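Local coordinates for protein Ent-copalyl diphosphate synthase (Streptomyces platensis, PDB 5BP8) that belongs to the largely helical terpene cyclase-like proteins related to squalene-hopene cyclase, at residues W266-L271 against A283-L288; E357-H362 against G371-E376. All coordinates share one frame; numbering follows the deposited sequence.

Overall arrangement
Contact 1 and contact 2 each join two helices that follow one another in sequence, 260-274 with 282-291 and 349-365 with 370-386, and the two pairs come one after the other along the chain. Both are buried and lie on the same side of the chain's centre; from that point the centre of contact 1 is about 18 Å away and the centre of contact 2 about 27 Å. Their centres are about 21 Å apart and their nearest atoms about 6 Å, without touching. Helix 307-319 links them: its Phe315 packs on Asn269 of contact 1 and on Glu357 and His361 of contact 2. Chemically they differ, leucine packing in the first and aromatic packing with a charged surround in the second.

Contact 1: residues W266-L271 against A283-L288; sequences WVLNSL and ALLDSL
Leu268 meets three leucines of the 283-288 helix, Leu284, Leu285 and Leu288, and supplies every close approach from its own segment. Along the 266-271 helix, Trp266 and Asn269 turn to helix 307-319, where Asn269 ND2 donates to Ala312 O; Leu268, between them in sequence, does the work at the interface. It accounts for 78 of the 159 Å² buried between the segments, both sides summed. With chi1 at -72° its CG lies beside the backbone N, and chi2 at 168° extends CD1 as the leading methyl. That methyl is 3.8 Å from Leu285 CD2, the branch of Leu285 that is not the extended one, and the two side chains cross obliquely. Although the CB of Leu285 does not point at the partner helix, the end of its side chain swings nearer and makes this touch. The same Leu268 CD1 stands 4.0 Å from Leu288 CD1, here with the side chains reaching tip to tip. The other branch, Leu268 CD2, approaches Leu284 CD1 at 4.2 Å, so the two methyls divide their neighbours between them. Leu16 of helix 7-20 also packs on Leu268 and Leu284, while His320 touches Leu268 and Leu285, so the leucine group has cover beyond the two segments. The segment axes come no closer than 11.7 Å, with 128° between their N-to-C directions; the nearest CA atoms, of Leu268 and Leu284, are 8.6 Å apart. At this spacing side chains, not backbones, fill the interface. This is plain core packing of a largely helical fold, consecutive helices 260-274 and 282-291 meeting through leucines. Its chemistry is wholly apolar methyl packing between buried residues, which implies cohesion through burial and shape rather than directional bonds.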
# COMPACT_ATOMS: atom_id res chain seq x y z
N TRP A 266 -9.36 -3.15 -8.78
CA TRP A 266 -8.58 -2.10 -9.42
C TRP A 266 -8.24 -2.48 -10.88
O TRP A 266 -8.35 -1.64 -11.78
CB TRP A 266 -7.32 -1.74 -8.61
CG TRP A 266 -7.50 -0.53 -7.61
CD1 TRP A 266 -6.92 0.71 -7.72
CD2 TRP A 266 -8.30 -0.48 -6.39
NE1 TRP A 266 -7.28 1.51 -6.66
CE2 TRP A 266 -8.13 0.82 -5.82
CE3 TRP A 266 -9.16 -1.39 -5.74
CZ2 TRP A 266 -8.75 1.22 -4.61
CZ3 TRP A 266 -9.76 -0.99 -4.49
CH2 TRP A 266 -9.56 0.30 -3.96
N VAL A 267 -7.88 -3.73 -11.12
CA VAL A 267 -7.63 -4.21 -12.46
C VAL A 267 -8.90 -4.08 -13.31
O VAL A 267 -8.85 -3.52 -14.43
CB VAL A 267 -7.13 -5.67 -12.49
CG1 VAL A 267 -7.13 -6.19 -13.92
CG2 VAL A 267 -5.72 -5.77 -11.90
N LEU A 268 -10.03 -4.57 -12.80
CA LEU A 268 -11.28 -4.45 -13.54
C LEU A 268 -11.68 -3.00 -13.81
O LEU A 268 -12.12 -2.66 -14.92
CB LEU A 268 -12.39 -5.19 -12.81
CG LEU A 268 -12.30 -6.71 -12.87
CD1 LEU A 268 -13.27 -7.31 -11.88
CD2 LEU A 268 -12.59 -7.17 -14.30
N ASN A 269 -11.52 -2.11 -12.83
CA ASN A 269 -11.88 -0.70 -13.03
C ASN A 269 -10.96 0.03 -14.00
O ASN A 269 -11.41 0.85 -14.79
CB ASN A 269 -12.01 0.08 -11.71
CG ASN A 269 -13.22 -0.35 -10.90
OD1 ASN A 269 -14.26 -0.73 -11.46
ND2 ASN A 269 -13.09 -0.32 -9.58
N SER A 270 -9.68 -0.30 -13.97
CA SER A 270 -8.75 0.25 -14.95
C SER A 270 -9.12 -0.19 -16.36
O SER A 270 -9.16 0.63 -17.28
CB SER A 270 -7.32 -0.17 -14.61
OG SER A 270 -6.88 0.53 -13.46
N LEU A 271 -9.40 -1.48 -16.54
CA LEU A 271 -9.77 -2.01 -17.86
C LEU A 271 -11.09 -1.45 -18.37
O LEU A 271 -11.23 -1.20 -19.57
CB LEU A 271 -9.82 -3.53 -17.85
CG LEU A 271 -8.52 -4.20 -18.28
CD1 LEU A 271 -7.27 -3.42 -17.86
CD2 LEU A 271 -8.48 -5.60 -17.70
N ALA A 283 -14.45 -15.87 -13.22
CA ALA A 283 -13.77 -16.18 -11.98
C ALA A 283 -13.45 -14.92 -11.17
O ALA A 283 -13.50 -14.97 -9.94
CB ALA A 283 -12.49 -16.99 -12.22
N LEU A 284 -13.14 -13.80 -11.83
CA LEU A 284 -12.84 -12.57 -11.08
C LEU A 284 -14.11 -12.05 -10.45
O LEU A 284 -14.11 -11.66 -9.28
CB LEU A 284 -12.23 -11.47 -11.95
CG LEU A 284 -10.85 -11.77 -12.53
CD1 LEU A 284 -10.32 -10.54 -13.23
CD2 LEU A 284 -9.88 -12.27 -11.46
N LEU A 285 -15.20 -12.04 -11.22
CA LEU A 285 -16.44 -11.46 -10.74
C LEU A 285 -17.01 -12.36 -9.65
O LEU A 285 -17.54 -11.85 -8.66
CB LEU A 285 -17.44 -11.27 -11.89
CG LEU A 285 -16.97 -10.51 -13.13
CD1 LEU A 285 -18.04 -10.44 -14.21
CD2 LEU A 285 -16.52 -9.11 -12.76
N ASP A 286 -16.88 -13.68 -9.81
CA ASP A 286 -17.31 -14.61 -8.75
C ASP A 286 -16.56 -14.43 -7.43
O ASP A 286 -17.19 -14.50 -6.37
CB ASP A 286 -17.15 -16.07 -9.19
CG ASP A 286 -18.09 -16.46 -10.32
OD1 ASP A 286 -19.10 -15.78 -10.57
OD2 ASP A 286 -17.77 -17.48 -10.95
N SER A 287 -15.24 -14.25 -7.51
CA SER A 287 -14.39 -13.99 -6.31
C SER A 287 -14.89 -12.76 -5.58
O SER A 287 -15.10 -12.78 -4.37
CB SER A 287 -12.92 -13.76 -6.72
OG SER A 287 -12.14 -13.26 -5.64
N LEU A 288 -15.10 -11.68 -6.32
CA LEU A 288 -15.56 -10.44 -5.70
C LEU A 288 -16.95 -10.58 -5.10
O LEU A 288 -17.17 -10.14 -3.98
CB LEU A 288 -15.54 -9.30 -6.71
CG LEU A 288 -14.15 -8.81 -7.15
CD1 LEU A 288 -14.35 -7.59 -8.03
CD2 LEU A 288 -13.25 -8.47 -5.96

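Contact 2: residues E357-H362 against G371-E376; sequences EALGHH and GRYGAE
Tyr373 touches two residues of the 357-362 helix, His362 along the CD2/CE2 flank of its ring and Leu359 at CG and CD1. The closest pair is Tyr373 CE2 with His362 CD2 at 3.5 Å. The ring centroids are 5.4 Å apart and the planes are almost perpendicular, at 87°, but the approach is oblique. Chi1 of His362 is -178°, which sets CG anti to the backbone N and beside the carbonyl carbon, carrying the imidazole out to the tyrosine. Leu359 meets the ring through its CD2, which lies 4.0 Å from Tyr373 CD1, the two side chains crossing at about a right angle. Its second methyl, CD1, is 4.1 Å from Glu376 CB, so the glutamate joins in through its aliphatic base. The bend of Glu376 at chi2, 80°, is where its chain turns on the way to the carboxylate, whose OE2 forms a salt bridge with Arg333. One face of the Tyr373 ring carries Arg372 CB, 3.7 Å above the plane and offset toward the rim. Further out, Asp327 links the neighbours: OD1 is hydrogen-bonded to Tyr373 OH and OD2 is salt-bridged to Arg372 NH2. Asp369 bonds His362 NE2, and Pro326 touches Leu359, His362 and Tyr373. The segment axes approach to 9.4 Å, and consecutive helices of this kind fit the helical-hairpin architecture of the squalene-hopene cyclase family. The polar ends of all three polar side chains in the contact are thus held by partners beyond it, leaving mainly carbon surfaces to meet; the bond to Asp369 may also favour a protonated His362.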
# COMPACT_ATOMS: atom_id res chain seq x y z
N GLU A 357 -18.00 7.23 -7.34
CA GLU A 357 -18.13 6.38 -8.50
C GLU A 357 -19.13 5.24 -8.28
O GLU A 357 -19.97 4.98 -9.15
CB GLU A 357 -16.80 5.82 -8.96
CG GLU A 357 -15.80 6.91 -9.36
CD GLU A 357 -14.45 6.34 -9.76
OE1 GLU A 357 -13.99 5.37 -9.08
OE2 GLU A 357 -13.88 6.86 -10.75
N ALA A 358 -19.01 4.52 -7.16
CA ALA A 358 -19.90 3.39 -6.95
C ALA A 358 -21.37 3.87 -6.93
O ALA A 358 -22.24 3.27 -7.59
CB ALA A 358 -19.57 2.68 -5.66
N LEU A 359 -21.63 4.93 -6.18
CA LEU A 359 -22.98 5.47 -6.05
C LEU A 359 -23.48 6.07 -7.36
O LEU A 359 -24.59 5.74 -7.82
CB LEU A 359 -23.06 6.49 -4.92
CG LEU A 359 -22.75 5.95 -3.53
CD1 LEU A 359 -22.93 7.05 -2.52
CD2 LEU A 359 -23.58 4.74 -3.14
N GLY A 360 -22.67 6.94 -7.95
CA GLY A 360 -23.02 7.59 -9.21
C GLY A 360 -23.27 6.60 -10.31
O GLY A 360 -24.25 6.74 -11.10
N HIS A 361 -22.44 5.56 -10.36
CA HIS A 361 -22.62 4.57 -11.39
C HIS A 361 -23.88 3.74 -11.14
O HIS A 361 -24.59 3.39 -12.10
CB HIS A 361 -21.43 3.63 -11.48
CG HIS A 361 -21.61 2.59 -12.54
ND1 HIS A 361 -22.07 1.32 -12.26
CD2 HIS A 361 -21.44 2.64 -13.88
CE1 HIS A 361 -22.13 0.63 -13.38
NE2 HIS A 361 -21.74 1.41 -14.38
N HIS A 362 -24.13 3.43 -9.87
CA HIS A 362 -25.33 2.69 -9.50
C HIS A 362 -26.60 3.44 -9.94
O HIS A 362 -27.48 2.82 -10.54
CB HIS A 362 -25.44 2.46 -8.01
CG HIS A 362 -26.65 1.66 -7.63
ND1 HIS A 362 -26.71 0.30 -7.79
CD2 HIS A 362 -27.87 2.04 -7.18
CE1 HIS A 362 -27.90 -0.14 -7.40
NE2 HIS A 362 -28.62 0.89 -7.03
N GLY A 371 -33.15 8.29 -5.89
CA GLY A 371 -33.48 8.94 -4.61
C GLY A 371 -32.76 8.33 -3.43
O GLY A 371 -32.44 9.02 -2.46
N ARG A 372 -32.49 7.04 -3.50
CA ARG A 372 -31.83 6.33 -2.42
C ARG A 372 -30.42 6.91 -2.12
O ARG A 372 -30.01 6.99 -0.96
CB ARG A 372 -31.70 4.87 -2.81
CG ARG A 372 -31.60 3.90 -1.66
CD ARG A 372 -31.82 2.50 -2.22
NE ARG A 372 -31.52 1.47 -1.24
CZ ARG A 372 -32.31 1.11 -0.24
NH1 ARG A 372 -33.49 1.70 -0.03
NH2 ARG A 372 -31.91 0.14 0.58
N TYR A 373 -29.69 7.33 -3.17
CA TYR A 373 -28.28 7.75 -3.01
C TYR A 373 -27.98 9.15 -3.55
O TYR A 373 -26.86 9.67 -3.38
CB TYR A 373 -27.37 6.73 -3.69
CG TYR A 373 -27.67 5.29 -3.31
CD1 TYR A 373 -27.41 4.82 -2.03
CD2 TYR A 373 -28.23 4.42 -4.24
CE1 TYR A 373 -27.70 3.50 -1.69
CE2 TYR A 373 -28.51 3.11 -3.90
CZ TYR A 373 -28.24 2.66 -2.63
OH TYR A 373 -28.55 1.35 -2.31
N GLY A 374 -28.98 9.78 -4.16
CA GLY A 374 -28.78 11.01 -4.91
C GLY A 374 -28.15 12.07 -4.06
O GLY A 374 -27.18 12.70 -4.48
N ALA A 375 -28.67 12.24 -2.85
CA ALA A 375 -28.13 13.18 -1.88
C ALA A 375 -26.69 12.94 -1.52
O ALA A 375 -25.90 13.88 -1.43
CB ALA A 375 -28.92 13.11 -0.60
N GLU A 376 -26.37 11.68 -1.20
CA GLU A 376 -25.02 11.32 -0.78
C GLU A 376 -24.04 11.65 -1.90
O GLU A 376 -22.95 12.16 -1.63
CB GLU A 376 -24.95 9.85 -0.38
CG GLU A 376 -25.56 9.54 0.99
CD GLU A 376 -27.09 9.42 0.99
OE1 GLU A 376 -27.74 9.55 -0.07
OE2 GLU A 376 -27.64 9.18 2.08